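Local atomic coordinates of AAR187Cp (PDB entry 3ZIL), a protein that probably regulates sister-chromatid cohesion by acting on cohesin, as the Wapl-family protein Wpl1, represented here by its helical Wap1 domain. Residues K62-H65 / R66-W69. Residues are numbered along the deposited sequence; the frame is centred on the assembly and turned at random.
Sequences KYRH and REVW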
loop_
_atom_site.group_PDB
_atom_site.type_symbol
_atom_site.label_atom_id
_atom_site.label_comp_id
_atom_site.label_asym_id
_atom_site.label_seq_id
_atom_site.Cartn_x
_atom_site.Cartn_y
_atom_site.Cartn_z
ATOM N N LYS A 62 -26.019 21.609 -2.521
ATOM C CA LYS A 62 -26.076 23.090 -2.658
ATOM C C LYS A 62 -26.550 23.821 -1.451
ATOM O O LYS A 62 -26.197 24.974 -1.278
ATOM C CB LYS A 62 -27.010 23.554 -3.798
ATOM C CG LYS A 62 -26.595 23.074 -5.180
ATOM C CD LYS A 62 -27.564 23.540 -6.278
ATOM C CE LYS A 62 -27.461 25.050 -6.489
ATOM N NZ LYS A 62 -27.486 25.464 -7.928
ATOM N N TYR A 63 -27.457 23.211 -0.698
ATOM C CA TYR A 63 -28.232 23.945 0.261
ATOM C C TYR A 63 -28.243 23.371 1.639
ATOM O O TYR A 63 -28.511 24.133 2.552
ATOM C CB TYR A 63 -29.700 24.029 -0.130
ATOM C CG TYR A 63 -29.931 24.686 -1.436
ATOM C CD1 TYR A 63 -29.501 25.994 -1.673
ATOM C CD2 TYR A 63 -30.616 24.003 -2.453
ATOM C CE1 TYR A 63 -29.714 26.597 -2.900
ATOM C CE2 TYR A 63 -30.873 24.593 -3.649
ATOM C CZ TYR A 63 -30.430 25.885 -3.854
ATOM O OH TYR A 63 -30.677 26.438 -5.053
ATOM N N ARG A 64 -28.083 22.048 1.797
ATOM C CA ARG A 64 -28.114 21.481 3.139
ATOM C C ARG A 64 -26.947 20.558 3.483
ATOM O O ARG A 64 -27.100 19.662 4.257
ATOM C CB ARG A 64 -29.497 20.815 3.382
ATOM C CG ARG A 64 -30.558 21.880 3.163
ATOM C CD ARG A 64 -31.933 21.409 3.534
ATOM N NE ARG A 64 -32.033 21.136 4.949
ATOM C CZ ARG A 64 -33.152 20.724 5.531
ATOM N NH1 ARG A 64 -34.263 20.540 4.821
ATOM N NH2 ARG A 64 -33.144 20.486 6.815
ATOM N N HIS A 65 -25.789 20.768 2.865
ATOM C CA HIS A 65 -24.718 19.834 2.977
ATOM C C HIS A 65 -24.245 19.705 4.439
ATOM O O HIS A 65 -24.135 18.594 4.997
ATOM C CB HIS A 65 -23.599 20.263 2.039
ATOM C CG HIS A 65 -22.697 19.132 1.611
ATOM N ND1 HIS A 65 -21.649 19.304 0.756
ATOM C CD2 HIS A 65 -22.717 17.753 1.962
ATOM C CE1 HIS A 65 -21.043 18.106 0.566
ATOM N NE2 HIS A 65 -21.700 17.163 1.332
ATOM N N ARG A 66 -24.014 20.819 5.121
ATOM C CA ARG A 66 -23.540 20.713 6.501
ATOM C C ARG A 66 -24.540 20.058 7.447
ATOM O O ARG A 66 -24.136 19.285 8.292
ATOM C CB ARG A 66 -23.158 22.063 7.108
ATOM C CG ARG A 66 -23.134 21.902 8.648
ATOM C CD ARG A 66 -23.289 23.159 9.447
ATOM N NE ARG A 66 -24.481 23.953 9.141
ATOM C CZ ARG A 66 -25.624 23.779 9.793
ATOM N NH1 ARG A 66 -25.724 22.817 10.714
ATOM N NH2 ARG A 66 -26.660 24.538 9.517
ATOM N N GLU A 67 -25.840 20.319 7.314
ATOM C CA GLU A 67 -26.774 19.724 8.276
ATOM C C GLU A 67 -26.892 18.190 7.993
ATOM O O GLU A 67 -26.959 17.371 8.954
ATOM C CB GLU A 67 -28.180 20.367 8.155
ATOM C CG GLU A 67 -29.160 19.909 9.213
ATOM C CD GLU A 67 -30.610 20.288 8.928
ATOM O OE1 GLU A 67 -30.845 21.151 8.056
ATOM O OE2 GLU A 67 -31.520 19.707 9.571
ATOM N N VAL A 68 -26.962 17.809 6.697
ATOM C CA VAL A 68 -27.073 16.367 6.378
ATOM C C VAL A 68 -25.797 15.616 6.911
ATOM O O VAL A 68 -25.880 14.543 7.491
ATOM C CB VAL A 68 -27.343 16.140 4.833
ATOM C CG1 VAL A 68 -27.162 14.680 4.368
ATOM C CG2 VAL A 68 -28.737 16.580 4.524
ATOM N N TRP A 69 -24.621 16.225 6.730
ATOM C CA TRP A 69 -23.355 15.594 7.106
ATOM C C TRP A 69 -23.286 15.458 8.599
ATOM O O TRP A 69 -22.908 14.414 9.083
ATOM C CB TRP A 69 -22.168 16.432 6.623
ATOM C CG TRP A 69 -20.791 15.758 6.742
ATOM C CD1 TRP A 69 -19.884 15.799 7.824
ATOM C CD2 TRP A 69 -20.150 14.897 5.728
ATOM N NE1 TRP A 69 -18.754 15.043 7.562
ATOM C CE2 TRP A 69 -18.834 14.514 6.278
ATOM C CE3 TRP A 69 -20.499 14.483 4.431
ATOM C CZ2 TRP A 69 -17.948 13.744 5.555
ATOM C CZ3 TRP A 69 -19.584 13.717 3.695
ATOM C CH2 TRP A 69 -18.344 13.349 4.247
#
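Arg64 and Glu67, three residues apart on helix 54-72, run side by side in the same direction and meet in a salt bridge. Arg64 NH2 lies 2.7 Å from Glu67 OE1 in a nearly straight bond (168°); the carboxylate oxygen sits in the guanidinium plane and takes the N-H on its syn side, with the donor NH2 well out of the carboxylate plane. Arg64 NE adds a weak second bond to the same oxygen, so OE1 is gripped twice while the two flat groups stay 38° apart. A bend at chi3 (65°) turns the guanidinium along the helix toward Glu67. The same NH2 also pairs with Asp25 of helix 20-27, so one guanidinium serves two carboxylates. A leucine in place of Arg64 would probably leave Glu67 and Asp25 without their shared positive partner and lose the ionic tie between the two helices.

Backbone bonds carry the turn: Val68 N reaches Arg64 O at 3.1 Å, and Trp69 N reaches His65 O at 3.0 Å. The N atoms of Arg66 and Glu67 make no bond to the preceding turn, which marks a kink.

Van der Waals contacts fill in the turn. Val68 CG2 rests 3.5 Å from Arg64 O, and its side chain makes a nonpolar contact with Leu24. His65 NE2 approaches Trp69 CE3 obliquely at 4.3 Å, but each ring has its polar partner elsewhere: His65 NE2 bonds to Ile94 O and Trp69 NE1 to Arg102 O.

An i to i+3 salt bridge beside consecutive i to i+4 backbone bonds is characteristic of a helical turn, here at a kink in helix 54-72 of the helical Wap1 domain.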